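Local coordinates for hexapeptide transferase family protein (Anaplasma phagocytophilum, PDB 3IXC) that binds magnesium, may act as a transferase and forms a trimer of left-handed beta-helices like that of the gamma-class carbonic anhydrases, at residues A[30-35]-A[49-54]; A[40-45]-A[58-63]; A[54-59]-A[75-80]; A[99-104]-A[179-184]. All coordinates share one frame; numbering follows the deposited sequence.

Contact 1: A[30-35]-A[49-54]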
loop_
_atom_site.group_PDB
_atom_site.type_symbol
_atom_site.label_atom_id
_atom_site.label_comp_id
_atom_site.label_asym_id
_atom_site.label_seq_id
_atom_site.Cartn_x
_atom_site.Cartn_y
_atom_site.Cartn_z
ATOM N N ALA A 30 -12.538 -12.666 -18.543
ATOM C CA ALA A 30 -13.800 -13.027 -19.193
ATOM C C ALA A 30 -13.871 -12.485 -20.621
ATOM O O ALA A 30 -14.885 -11.923 -21.047
ATOM C CB ALA A 30 -14.988 -12.547 -18.355
ATOM N N GLY A 31 -12.763 -12.631 -21.345
ATOM C CA GLY A 31 -12.707 -12.281 -22.761
ATOM C C GLY A 31 -12.494 -10.804 -23.049
ATOM O O GLY A 31 -12.437 -10.408 -24.211
ATOM N N VAL A 32 -12.385 -9.991 -22.000
ATOM C CA VAL A 32 -12.206 -8.545 -22.169
ATOM C C VAL A 32 -10.798 -8.141 -21.772
ATOM O O VAL A 32 -10.317 -8.517 -20.702
ATOM C CB VAL A 32 -13.223 -7.731 -21.332
ATOM C CG1 VAL A 32 -12.996 -6.206 -21.517
ATOM C CG2 VAL A 32 -14.648 -8.119 -21.711
ATOM N N SER A 33 -10.143 -7.376 -22.643
ATOM C CA SER A 33 -8.812 -6.846 -22.355
ATOM C C SER A 33 -8.856 -5.324 -22.336
ATOM O O SER A 33 -9.727 -4.718 -22.968
ATOM C CB SER A 33 -7.787 -7.342 -23.382
ATOM O OG SER A 33 -7.456 -8.700 -23.130
ATOM N N PRO A 34 -7.928 -4.695 -21.594
ATOM C CA PRO A 34 -7.970 -3.237 -21.482
ATOM C C PRO A 34 -7.758 -2.517 -22.805
ATOM O O PRO A 34 -7.118 -3.054 -23.713
ATOM C CB PRO A 34 -6.808 -2.928 -20.538
ATOM C CG PRO A 34 -6.670 -4.179 -19.699
ATOM C CD PRO A 34 -6.941 -5.292 -20.669
ATOM N N SER A 35 -8.328 -1.319 -22.895
ATOM C CA SER A 35 -8.118 -0.435 -24.033
ATOM C C SER A 35 -7.267 0.730 -23.552
ATOM O O SER A 35 -7.706 1.531 -22.726
ATOM C CB SER A 35 -9.455 0.053 -24.591
ATOM O OG SER A 35 -10.196 -1.021 -25.144
ATOM N N ILE A 49 -6.311 -5.090 -15.559
ATOM C CA ILE A 49 -7.048 -6.327 -15.810
ATOM C C ILE A 49 -8.459 -6.068 -16.294
ATOM O O ILE A 49 -9.206 -5.304 -15.682
ATOM C CB ILE A 49 -7.112 -7.217 -14.519
ATOM C CG1 ILE A 49 -5.710 -7.494 -13.948
ATOM C CG2 ILE A 49 -7.867 -8.524 -14.792
ATOM C CD1 ILE A 49 -5.354 -6.660 -12.729
ATOM N N GLY A 50 -8.831 -6.735 -17.387
ATOM C CA GLY A 50 -10.217 -6.737 -17.842
ATOM C C GLY A 50 -10.742 -5.442 -18.429
ATOM O O GLY A 50 -10.128 -4.842 -19.317
ATOM N N ASP A 51 -11.905 -5.026 -17.939
ATOM C CA ASP A 51 -12.661 -3.945 -18.558
ATOM C C ASP A 51 -12.162 -2.599 -18.058
ATOM O O ASP A 51 -12.774 -1.978 -17.194
ATOM C CB ASP A 51 -14.151 -4.122 -18.266
ATOM C CG ASP A 51 -15.043 -3.282 -19.166
ATOM O OD1 ASP A 51 -14.547 -2.473 -19.983
ATOM O OD2 ASP A 51 -16.274 -3.446 -19.046
ATOM N N VAL A 52 -11.037 -2.160 -18.607
ATOM C CA VAL A 52 -10.421 -0.906 -18.180
ATOM C C VAL A 52 -10.068 -0.102 -19.422
ATOM O O VAL A 52 -9.498 -0.649 -20.368
ATOM C CB VAL A 52 -9.126 -1.151 -17.368
ATOM C CG1 VAL A 52 -8.493 0.170 -16.938
ATOM C CG2 VAL A 52 -9.399 -2.030 -16.140
ATOM N N CYS A 53 -10.432 1.177 -19.413
ATOM C CA CYS A 53 -10.093 2.102 -20.497
ATOM C C CYS A 53 -9.203 3.211 -19.964
ATOM O O CYS A 53 -9.539 3.845 -18.957
ATOM C CB CYS A 53 -11.358 2.711 -21.104
ATOM S SG CYS A 53 -12.337 1.561 -22.068
ATOM N N ILE A 54 -8.076 3.431 -20.633
ATOM C CA ILE A 54 -7.066 4.416 -20.218
ATOM C C ILE A 54 -6.915 5.467 -21.327
ATOM O O ILE A 54 -6.533 5.119 -22.458
ATOM C CB ILE A 54 -5.680 3.746 -19.989
ATOM C CG1 ILE A 54 -5.765 2.571 -19.002
ATOM C CG2 ILE A 54 -4.649 4.770 -19.511
ATOM C CD1 ILE A 54 -6.062 2.988 -17.585
#

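Contact 2: A[40-45]-A[58-63]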
loop_
_atom_site.group_PDB
_atom_site.type_symbol
_atom_site.label_atom_id
_atom_site.label_comp_id
_atom_site.label_asym_id
_atom_site.label_seq_id
_atom_site.Cartn_x
_atom_site.Cartn_y
_atom_site.Cartn_z
ATOM N N ALA A 40 -0.578 6.982 -23.474
ATOM C CA ALA A 40 -0.562 6.770 -22.028
ATOM C C ALA A 40 0.739 6.099 -21.604
ATOM O O ALA A 40 1.269 5.242 -22.323
ATOM C CB ALA A 40 -1.768 5.943 -21.578
ATOM N N PHE A 41 1.267 6.512 -20.453
ATOM C CA PHE A 41 2.392 5.824 -19.840
ATOM C C PHE A 41 1.880 4.753 -18.893
ATOM O O PHE A 41 1.081 5.038 -17.998
ATOM C CB PHE A 41 3.294 6.800 -19.077
ATOM C CG PHE A 41 4.317 6.117 -18.202
ATOM C CD1 PHE A 41 5.367 5.400 -18.766
ATOM C CD2 PHE A 41 4.220 6.181 -16.816
ATOM C CE1 PHE A 41 6.318 4.761 -17.953
ATOM C CE2 PHE A 41 5.159 5.556 -16.002
ATOM C CZ PHE A 41 6.209 4.850 -16.562
ATOM N N ILE A 42 2.333 3.517 -19.103
ATOM C CA ILE A 42 2.018 2.421 -18.190
ATOM C C ILE A 42 3.316 1.827 -17.671
ATOM O O ILE A 42 4.113 1.273 -18.446
ATOM C CB ILE A 42 1.207 1.293 -18.881
ATOM C CG1 ILE A 42 0.051 1.865 -19.727
ATOM C CG2 ILE A 42 0.746 0.271 -17.853
ATOM C CD1 ILE A 42 -1.043 2.566 -18.935
ATOM N N ALA A 43 3.541 1.943 -16.361
ATOM C CA ALA A 43 4.738 1.373 -15.760
ATOM C C ALA A 43 4.771 -0.128 -16.017
ATOM O O ALA A 43 3.732 -0.794 -15.994
ATOM C CB ALA A 43 4.772 1.655 -14.265
ATOM N N GLY A 44 5.971 -0.650 -16.261
ATOM C CA GLY A 44 6.142 -2.047 -16.642
ATOM C C GLY A 44 5.665 -3.072 -15.631
ATOM O O GLY A 44 5.422 -4.235 -15.986
ATOM N N ASN A 45 5.548 -2.668 -14.368
ATOM C CA ASN A 45 5.065 -3.582 -13.337
ATOM C C ASN A 45 3.656 -3.236 -12.838
ATOM O O ASN A 45 3.201 -3.764 -11.821
ATOM C CB ASN A 45 6.065 -3.692 -12.180
ATOM C CG ASN A 45 6.019 -2.492 -11.249
ATOM O OD1 ASN A 45 5.553 -1.421 -11.627
ATOM N ND2 ASN A 45 6.491 -2.674 -10.023
ATOM N N ALA A 58 -2.645 9.756 -20.057
ATOM C CA ALA A 58 -2.721 9.260 -18.683
ATOM C C ALA A 58 -1.399 8.612 -18.289
ATOM O O ALA A 58 -0.587 8.266 -19.147
ATOM C CB ALA A 58 -3.873 8.272 -18.521
ATOM N N SER A 59 -1.181 8.456 -16.988
ATOM C CA SER A 59 0.012 7.770 -16.507
ATOM C C SER A 59 -0.356 6.891 -15.317
ATOM O O SER A 59 -0.960 7.347 -14.336
ATOM C CB SER A 59 1.163 8.744 -16.187
ATOM O OG SER A 59 0.785 9.782 -15.286
ATOM N N ILE A 60 -0.019 5.618 -15.451
ATOM C CA ILE A 60 -0.347 4.592 -14.459
ATOM C C ILE A 60 0.991 4.085 -13.935
ATOM O O ILE A 60 1.790 3.532 -14.693
ATOM C CB ILE A 60 -1.179 3.452 -15.103
ATOM C CG1 ILE A 60 -2.389 4.025 -15.879
ATOM C CG2 ILE A 60 -1.582 2.415 -14.065
ATOM C CD1 ILE A 60 -3.414 4.802 -15.019
ATOM N N TRP A 61 1.227 4.285 -12.639
ATOM C CA TRP A 61 2.576 4.195 -12.070
ATOM C C TRP A 61 2.934 2.823 -11.486
ATOM O O TRP A 61 2.174 1.855 -11.617
ATOM C CB TRP A 61 2.804 5.380 -11.104
ATOM C CG TRP A 61 2.818 6.653 -11.914
ATOM C CD1 TRP A 61 1.732 7.413 -12.297
ATOM C CD2 TRP A 61 3.960 7.249 -12.536
ATOM N NE1 TRP A 61 2.146 8.457 -13.103
ATOM C CE2 TRP A 61 3.505 8.383 -13.260
ATOM C CE3 TRP A 61 5.328 6.945 -12.544
ATOM C CZ2 TRP A 61 4.375 9.215 -13.981
ATOM C CZ3 TRP A 61 6.196 7.778 -13.255
ATOM C CH2 TRP A 61 5.709 8.904 -13.967
ATOM N N TYR A 62 4.134 2.729 -10.918
ATOM C CA TYR A 62 4.695 1.444 -10.520
ATOM C C TYR A 62 3.843 0.761 -9.470
ATOM O O TYR A 62 3.410 1.394 -8.514
ATOM C CB TYR A 62 6.110 1.651 -10.000
ATOM C CG TYR A 62 7.051 2.113 -11.083
ATOM C CD1 TYR A 62 7.649 1.186 -11.946
ATOM C CD2 TYR A 62 7.341 3.471 -11.253
ATOM C CE1 TYR A 62 8.511 1.605 -12.962
ATOM C CE2 TYR A 62 8.208 3.897 -12.271
ATOM C CZ TYR A 62 8.781 2.954 -13.113
ATOM O OH TYR A 62 9.634 3.358 -14.117
ATOM N N GLY A 63 3.587 -0.528 -9.680
ATOM C CA GLY A 63 2.857 -1.334 -8.709
ATOM C C GLY A 63 1.369 -1.039 -8.589
ATOM O O GLY A 63 0.700 -1.576 -7.704
#

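Contact 3: A[54-59]-A[75-80]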
loop_
_atom_site.group_PDB
_atom_site.type_symbol
_atom_site.label_atom_id
_atom_site.label_comp_id
_atom_site.label_asym_id
_atom_site.label_seq_id
_atom_site.Cartn_x
_atom_site.Cartn_y
_atom_site.Cartn_z
ATOM N N ILE A 54 -8.076 3.431 -20.633
ATOM C CA ILE A 54 -7.066 4.416 -20.218
ATOM C C ILE A 54 -6.915 5.467 -21.327
ATOM O O ILE A 54 -6.533 5.119 -22.458
ATOM C CB ILE A 54 -5.680 3.746 -19.989
ATOM C CG1 ILE A 54 -5.765 2.571 -19.002
ATOM C CG2 ILE A 54 -4.649 4.770 -19.511
ATOM C CD1 ILE A 54 -6.062 2.988 -17.585
ATOM N N GLY A 55 -7.189 6.730 -21.005
ATOM C CA GLY A 55 -7.191 7.808 -21.988
ATOM C C GLY A 55 -5.845 8.391 -22.372
ATOM O O GLY A 55 -4.806 8.038 -21.803
ATOM N N LYS A 56 -5.893 9.293 -23.352
ATOM C CA LYS A 56 -4.734 10.021 -23.858
ATOM C C LYS A 56 -3.927 10.668 -22.729
ATOM O O LYS A 56 -4.493 11.324 -21.860
ATOM C CB LYS A 56 -5.227 11.091 -24.846
ATOM C CG LYS A 56 -4.242 12.169 -25.205
ATOM C CD LYS A 56 -4.880 13.119 -26.226
ATOM C CE LYS A 56 -3.954 14.278 -26.569
ATOM N NZ LYS A 56 -4.563 15.147 -27.631
ATOM N N ASN A 57 -2.608 10.475 -22.755
ATOM C CA ASN A 57 -1.686 11.146 -21.827
ATOM C C ASN A 57 -1.857 10.791 -20.355
ATOM O O ASN A 57 -1.296 11.468 -19.501
ATOM C CB ASN A 57 -1.737 12.678 -21.982
ATOM C CG ASN A 57 -1.257 13.151 -23.347
ATOM O OD1 ASN A 57 -0.432 12.496 -24.007
ATOM N ND2 ASN A 57 -1.756 14.308 -23.772
ATOM N N ALA A 58 -2.645 9.756 -20.057
ATOM C CA ALA A 58 -2.721 9.260 -18.683
ATOM C C ALA A 58 -1.399 8.612 -18.289
ATOM O O ALA A 58 -0.587 8.266 -19.147
ATOM C CB ALA A 58 -3.873 8.272 -18.521
ATOM N N SER A 59 -1.181 8.456 -16.988
ATOM C CA SER A 59 0.012 7.770 -16.507
ATOM C C SER A 59 -0.356 6.891 -15.317
ATOM O O SER A 59 -0.960 7.347 -14.336
ATOM C CB SER A 59 1.163 8.744 -16.187
ATOM O OG SER A 59 0.785 9.782 -15.286
ATOM N N VAL A 75 -10.538 5.625 -17.031
ATOM C CA VAL A 75 -9.556 6.624 -16.631
ATOM C C VAL A 75 -9.406 7.654 -17.748
ATOM O O VAL A 75 -8.936 7.335 -18.846
ATOM C CB VAL A 75 -8.187 5.977 -16.327
ATOM C CG1 VAL A 75 -7.163 7.041 -15.911
ATOM C CG2 VAL A 75 -8.323 4.880 -15.242
ATOM N N GLY A 76 -9.794 8.891 -17.451
ATOM C CA GLY A 76 -9.818 9.949 -18.457
ATOM C C GLY A 76 -8.448 10.467 -18.868
ATOM O O GLY A 76 -7.434 10.183 -18.228
ATOM N N GLU A 77 -8.447 11.233 -19.959
ATOM C CA GLU A 77 -7.263 11.904 -20.489
ATOM C C GLU A 77 -6.496 12.662 -19.403
ATOM O O GLU A 77 -7.101 13.348 -18.582
ATOM C CB GLU A 77 -7.690 12.890 -21.589
ATOM C CG GLU A 77 -6.603 13.859 -22.023
ATOM C CD GLU A 77 -7.091 14.922 -23.005
ATOM O OE1 GLU A 77 -8.292 14.926 -23.364
ATOM O OE2 GLU A 77 -6.269 15.759 -23.415
ATOM N N GLY A 78 -5.167 12.535 -19.413
ATOM C CA GLY A 78 -4.299 13.386 -18.595
ATOM C C GLY A 78 -4.327 13.086 -17.107
ATOM O O GLY A 78 -3.882 13.900 -16.304
ATOM N N THR A 79 -4.851 11.917 -16.748
ATOM C CA THR A 79 -4.952 11.516 -15.346
ATOM C C THR A 79 -3.757 10.680 -14.915
ATOM O O THR A 79 -3.296 9.810 -15.664
ATOM C CB THR A 79 -6.292 10.786 -15.110
ATOM O OG1 THR A 79 -7.341 11.766 -15.127
ATOM C CG2 THR A 79 -6.327 10.022 -13.769
ATOM N N ASN A 80 -3.263 10.947 -13.707
ATOM C CA ASN A 80 -2.205 10.122 -13.120
ATOM C C ASN A 80 -2.745 9.304 -11.951
ATOM O O ASN A 80 -3.516 9.807 -11.119
ATOM C CB ASN A 80 -0.982 10.965 -12.718
ATOM C CG ASN A 80 -1.299 11.995 -11.643
ATOM O OD1 ASN A 80 -1.206 11.711 -10.451
ATOM N ND2 ASN A 80 -1.670 13.197 -12.064
HETATM O O HOH W 1 -3.766 15.653 -22.345
#

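Contact 4: A[99-104]-A[179-184]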
loop_
_atom_site.group_PDB
_atom_site.type_symbol
_atom_site.label_atom_id
_atom_site.label_comp_id
_atom_site.label_asym_id
_atom_site.label_seq_id
_atom_site.Cartn_x
_atom_site.Cartn_y
_atom_site.Cartn_z
ATOM N N GLY A 99 -12.328 10.927 -14.117
ATOM C CA GLY A 99 -12.371 11.931 -15.181
ATOM C C GLY A 99 -11.002 12.322 -15.705
ATOM O O GLY A 99 -10.024 11.576 -15.555
ATOM N N LYS A 100 -10.951 13.502 -16.319
ATOM C CA LYS A 100 -9.758 14.018 -16.975
ATOM C C LYS A 100 -8.917 14.841 -16.012
ATOM O O LYS A 100 -9.451 15.522 -15.143
ATOM C CB LYS A 100 -10.156 14.913 -18.152
ATOM C CG LYS A 100 -11.028 14.252 -19.188
ATOM C CD LYS A 100 -11.333 15.267 -20.275
ATOM C CE LYS A 100 -12.394 14.777 -21.228
ATOM N NZ LYS A 100 -12.746 15.847 -22.206
ATOM N N PHE A 101 -7.596 14.788 -16.184
ATOM C CA PHE A 101 -6.670 15.626 -15.404
ATOM C C PHE A 101 -6.844 15.457 -13.899
ATOM O O PHE A 101 -6.755 16.417 -13.132
ATOM C CB PHE A 101 -6.767 17.095 -15.860
ATOM C CG PHE A 101 -6.567 17.262 -17.334
ATOM C CD1 PHE A 101 -5.311 17.061 -17.907
ATOM C CD2 PHE A 101 -7.641 17.584 -18.159
ATOM C CE1 PHE A 101 -5.124 17.194 -19.288
ATOM C CE2 PHE A 101 -7.466 17.718 -19.532
ATOM C CZ PHE A 101 -6.207 17.528 -20.097
ATOM N N VAL A 102 -7.092 14.209 -13.499
ATOM C CA VAL A 102 -7.245 13.834 -12.095
ATOM C C VAL A 102 -5.875 13.404 -11.567
ATOM O O VAL A 102 -5.085 12.787 -12.292
ATOM C CB VAL A 102 -8.257 12.666 -11.945
ATOM C CG1 VAL A 102 -8.202 12.053 -10.538
ATOM C CG2 VAL A 102 -9.677 13.151 -12.236
ATOM N N THR A 103 -5.596 13.750 -10.310
ATOM C CA THR A 103 -4.386 13.292 -9.630
ATOM C C THR A 103 -4.796 12.348 -8.508
ATOM O O THR A 103 -5.576 12.736 -7.621
ATOM C CB THR A 103 -3.577 14.478 -9.051
ATOM O OG1 THR A 103 -3.041 15.271 -10.125
ATOM C CG2 THR A 103 -2.400 13.973 -8.189
ATOM N N ILE A 104 -4.300 11.107 -8.579
ATOM C CA ILE A 104 -4.479 10.150 -7.492
ATOM C C ILE A 104 -3.103 9.824 -6.922
ATOM O O ILE A 104 -2.233 9.298 -7.612
ATOM C CB ILE A 104 -5.233 8.876 -7.948
ATOM C CG1 ILE A 104 -6.658 9.246 -8.367
ATOM C CG2 ILE A 104 -5.262 7.817 -6.819
ATOM C CD1 ILE A 104 -7.193 8.440 -9.531
ATOM N N SER A 179 -0.875 20.052 -11.294
ATOM C CA SER A 179 -0.460 18.696 -10.922
ATOM C C SER A 179 -0.589 17.731 -12.092
ATOM O O SER A 179 0.337 16.965 -12.377
ATOM C CB SER A 179 -1.298 18.185 -9.745
ATOM O OG SER A 179 -0.928 16.863 -9.400
ATOM N N ALA A 180 -1.736 17.776 -12.772
ATOM C CA ALA A 180 -1.986 16.870 -13.895
ATOM C C ALA A 180 -0.999 17.140 -15.040
ATOM O O ALA A 180 -0.421 16.208 -15.594
ATOM C CB ALA A 180 -3.437 16.992 -14.376
ATOM N N GLU A 181 -0.796 18.413 -15.378
ATOM C CA GLU A 181 0.151 18.768 -16.436
ATOM C C GLU A 181 1.592 18.365 -16.090
ATOM O O GLU A 181 2.336 17.863 -16.944
ATOM C CB GLU A 181 0.044 20.262 -16.763
ATOM C CG GLU A 181 -1.275 20.643 -17.454
ATOM C CD GLU A 181 -1.487 19.970 -18.818
ATOM O OE1 GLU A 181 -0.499 19.592 -19.495
ATOM O OE2 GLU A 181 -2.664 19.826 -19.222
ATOM N N ASN A 182 1.967 18.550 -14.826
ATOM C CA ASN A 182 3.286 18.137 -14.357
ATOM C C ASN A 182 3.500 16.648 -14.575
ATOM O O ASN A 182 4.571 16.233 -15.025
ATOM C CB ASN A 182 3.470 18.460 -12.871
ATOM C CG ASN A 182 3.615 19.944 -12.592
ATOM O OD1 ASN A 182 3.758 20.767 -13.503
ATOM N ND2 ASN A 182 3.577 20.299 -11.308
ATOM N N TYR A 183 2.472 15.854 -14.266
ATOM C CA TYR A 183 2.578 14.403 -14.384
ATOM C C TYR A 183 2.626 13.924 -15.828
ATOM O O TYR A 183 3.328 12.949 -16.137
ATOM C CB TYR A 183 1.488 13.684 -13.562
ATOM C CG TYR A 183 2.085 13.100 -12.310
ATOM C CD1 TYR A 183 2.644 11.820 -12.325
ATOM C CD2 TYR A 183 2.173 13.848 -11.136
ATOM C CE1 TYR A 183 3.250 11.290 -11.186
ATOM C CE2 TYR A 183 2.782 13.326 -9.998
ATOM C CZ TYR A 183 3.308 12.045 -10.038
ATOM O OH TYR A 183 3.903 11.519 -8.923
ATOM N N ILE A 184 1.909 14.613 -16.712
ATOM C CA ILE A 184 2.021 14.303 -18.141
ATOM C C ILE A 184 3.473 14.515 -18.567
ATOM O O ILE A 184 4.075 13.631 -19.186
ATOM C CB ILE A 184 1.055 15.142 -19.015
ATOM C CG1 ILE A 184 -0.406 14.830 -18.647
ATOM C CG2 ILE A 184 1.307 14.868 -20.517
ATOM C CD1 ILE A 184 -1.438 15.821 -19.240
#

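Contact 1: A[30-35]-A[49-54]
Ser-35 and the strand 52-54 are joined by two backbone bonds flanking one parallel bridge, Ser-35 with Cys-53. Ser-35 N donates to Val-52 O over 2.9 Å, and Ser-35 O accepts the N-H of Ile-54 in a bond just as short and nearly straight (165° at the hydrogen), so both backbone polar atoms of Ser-35 are spent on the neighbouring coil.

Weaker C-H...O contacts add to this pairing. The CA of Cys-53 approaches Ser-35 O within the bridge itself, while at the corner Gly-50 CA points its hydrogen at Val-32 O, 3.4 Å away and almost in line. Gly-50 turns there with positive phi, and Asp-51 follows as the centre of an inverse gamma turn.

Apolar contact is modest. Val-32 sets CG1 anti to its backbone N (chi1 179°), which brings that methyl to 3.7 Å from Asp-51 CA. Pro-34 lays the CG and CD side of its ring over Gly-50 O, and Pro-34 CB lies 4.3 Å from Val-52 CB. Ser-35 and Cys-53 put their side chains on the same face.

Behind this layer Val-52 and Ile-54 pack on Leu-66. Short parallel strands of successive coils, with the chain turning between flat sheets, fit the left-handed beta-helix of this family, here at its N-terminal end.

Contact 2: A[40-45]-A[58-63]
Phe-41 pairs with Ser-59, and Ile-42 with Ile-60, as neighbouring parallel strands of the left-handed beta-helix. Three backbone bonds set the register: Phe-41 N to Ala-58 O, Ile-60 N to Phe-41 O, and Ala-43 N to Ile-60 O, the last at 2.9 Å with 172° at the hydrogen.

On one face of this sheet the isoleucines lie side by side and point the same way, Ile-42 CD1 resting 3.6 Å from Ile-60 CG1. The other face is aromatic. Phe-41 turns its edge to the face of Trp-61, the planes 57° apart, and Phe-41 CE2 lies 3.7 Å from Trp-61 CZ3 over the rim of the indole. CG of Phe-41 lies anti to the backbone N (chi1 169°), which carries the ring along the strand toward the tryptophan. A weak bond from Trp-61 NE1 to Ser-59 OG helps fix the indole's rotation. Beyond the strands, the methyl of Ala-43 sits over the Tyr-62 ring, Ala-43 CB 3.9 Å from the centroid in a CH-pi contact.

Farther out, Tyr-190 of the same chain meets both Phe-41 and Trp-61, and Ser-187 of helix 170-188 touches the same pair. Arg-67 of the third subunit makes a cation-pi contact with Trp-61, so the indole belongs to the trimer interface as well as to the coil.

At the far end Asn-45 OD1 lies at the edge of the Tyr-62 ring, 3.4 Å from Tyr-62 CD1, and accepts Gly-63 N at 2.9 Å from well above its carbonyl plane.

Contact 3: A[54-59]-A[75-80]
Val-75 meets Ile-54 through methyl groups, whereas Glu-77 meets Lys-56 at a more exposed turn. Val-75 lies side by side with Ile-54, Val-75 CG2 being 3.8 Å from Ile-54 CD1 in the conformer given, and Val-75 O receives Gly-55 N at 2.8 Å.

Glu-77 stretches alongside Lys-56, both chains extended and pointing the same way. With CG anti to the backbone N (chi1 168°), Glu-77 lays that carbon 3.3 Å from Lys-56 O. The charged ends stop short of a salt bridge: Lys-56 NZ is 4.6 Å from Glu-77 OE2. A water joins Glu-77 to Asn-57, accepting from Asn-57 ND2 and donating to Glu-77 OE2 at 2.7 Å; Asn-57 OD1 is held by Arg-188.

Both segments form type II turns, Gly-55 to Ala-58 and Gly-76 to Thr-79, stacked as corners of successive coils in the left-handed beta-helix. Lys-56 O accepts Gly-78 N across them, and Gly-78 takes the positive-phi position of its turn, as Asn-57 does in the other.

Where strand pairing resumes, Ser-59 N binds Thr-79 O at 2.8 Å, and Ser-59 OG comes 3.3 Å from Asn-80 CB. The amide of Asn-80 is directed elsewhere, with OD1 on Gln-82 and ND2 on Thr-103.

Contact 4: A[99-104]-A[179-184]
Thr-103 and Ser-179 form the tight, buried end of this contact, their hydroxyls hydrogen-bonded with Thr-103 OG1 and Ser-179 OG 2.7 Å apart. Ser-179 holds its OG anti to the backbone N (chi1 178°), out from the helix toward the threonine, whose OG1 also receives ND2 of Asn-80. The threonine oxygen is thus gripped from the helix and from the adjoining coil, and Phe-120 of the next strand touches both residues.

Close fit continues at Ala-180. The small Ala-180 CB lies 3.6 Å from both Phe-101 O and Phe-101 CB, allowing the corner of the coil and the helix backbone to come near, with Phe-101 CA and Ala-180 CA 5.1 Å apart.

Toward the partly exposed side the contact thins. Past Ala-180 the Phe-101 ring offers its edge, with Phe-101 CE1 3.9 Å from Ile-184 CD1 in the ring plane. Glu-181 bends at chi2 (-62°) and brings OE2 to 3.6 Å from Phe-101 CE1, an oblique approach with carboxylate and ring planes 35° apart.

Helix 170-188 therefore lies along one flank of the coils, meeting a corner and the strand after it. Such a C-terminal helix is consistent with the gamma-carbonic-anhydrase-like branch of left-handed beta-helix proteins.

Contacts 1, 2 and 3 all join successive coils of one beta-helix by parallel backbone bonds, but differ in place. Contact 1, at the N-terminal end, is partly exposed and sparing in side-chain contact, though Ile-49 packs on Tyr-190 of the second subunit; contact 3 mixes aliphatic packing with a water-bridged polar turn. Contact 2 is buried and aromatic, and extends into the trimer interface. Contacts 1 and 3 share Ile-54, which also packs against Ala-40 and Ile-60 of contact 2. Only contact 4, also buried, has a segment on the C-terminal helix: Tyr-183 reaches Trp-61 of contact 2 and the third subunit, while Glu-77 O of contact 3 probably accepts Phe-101 N.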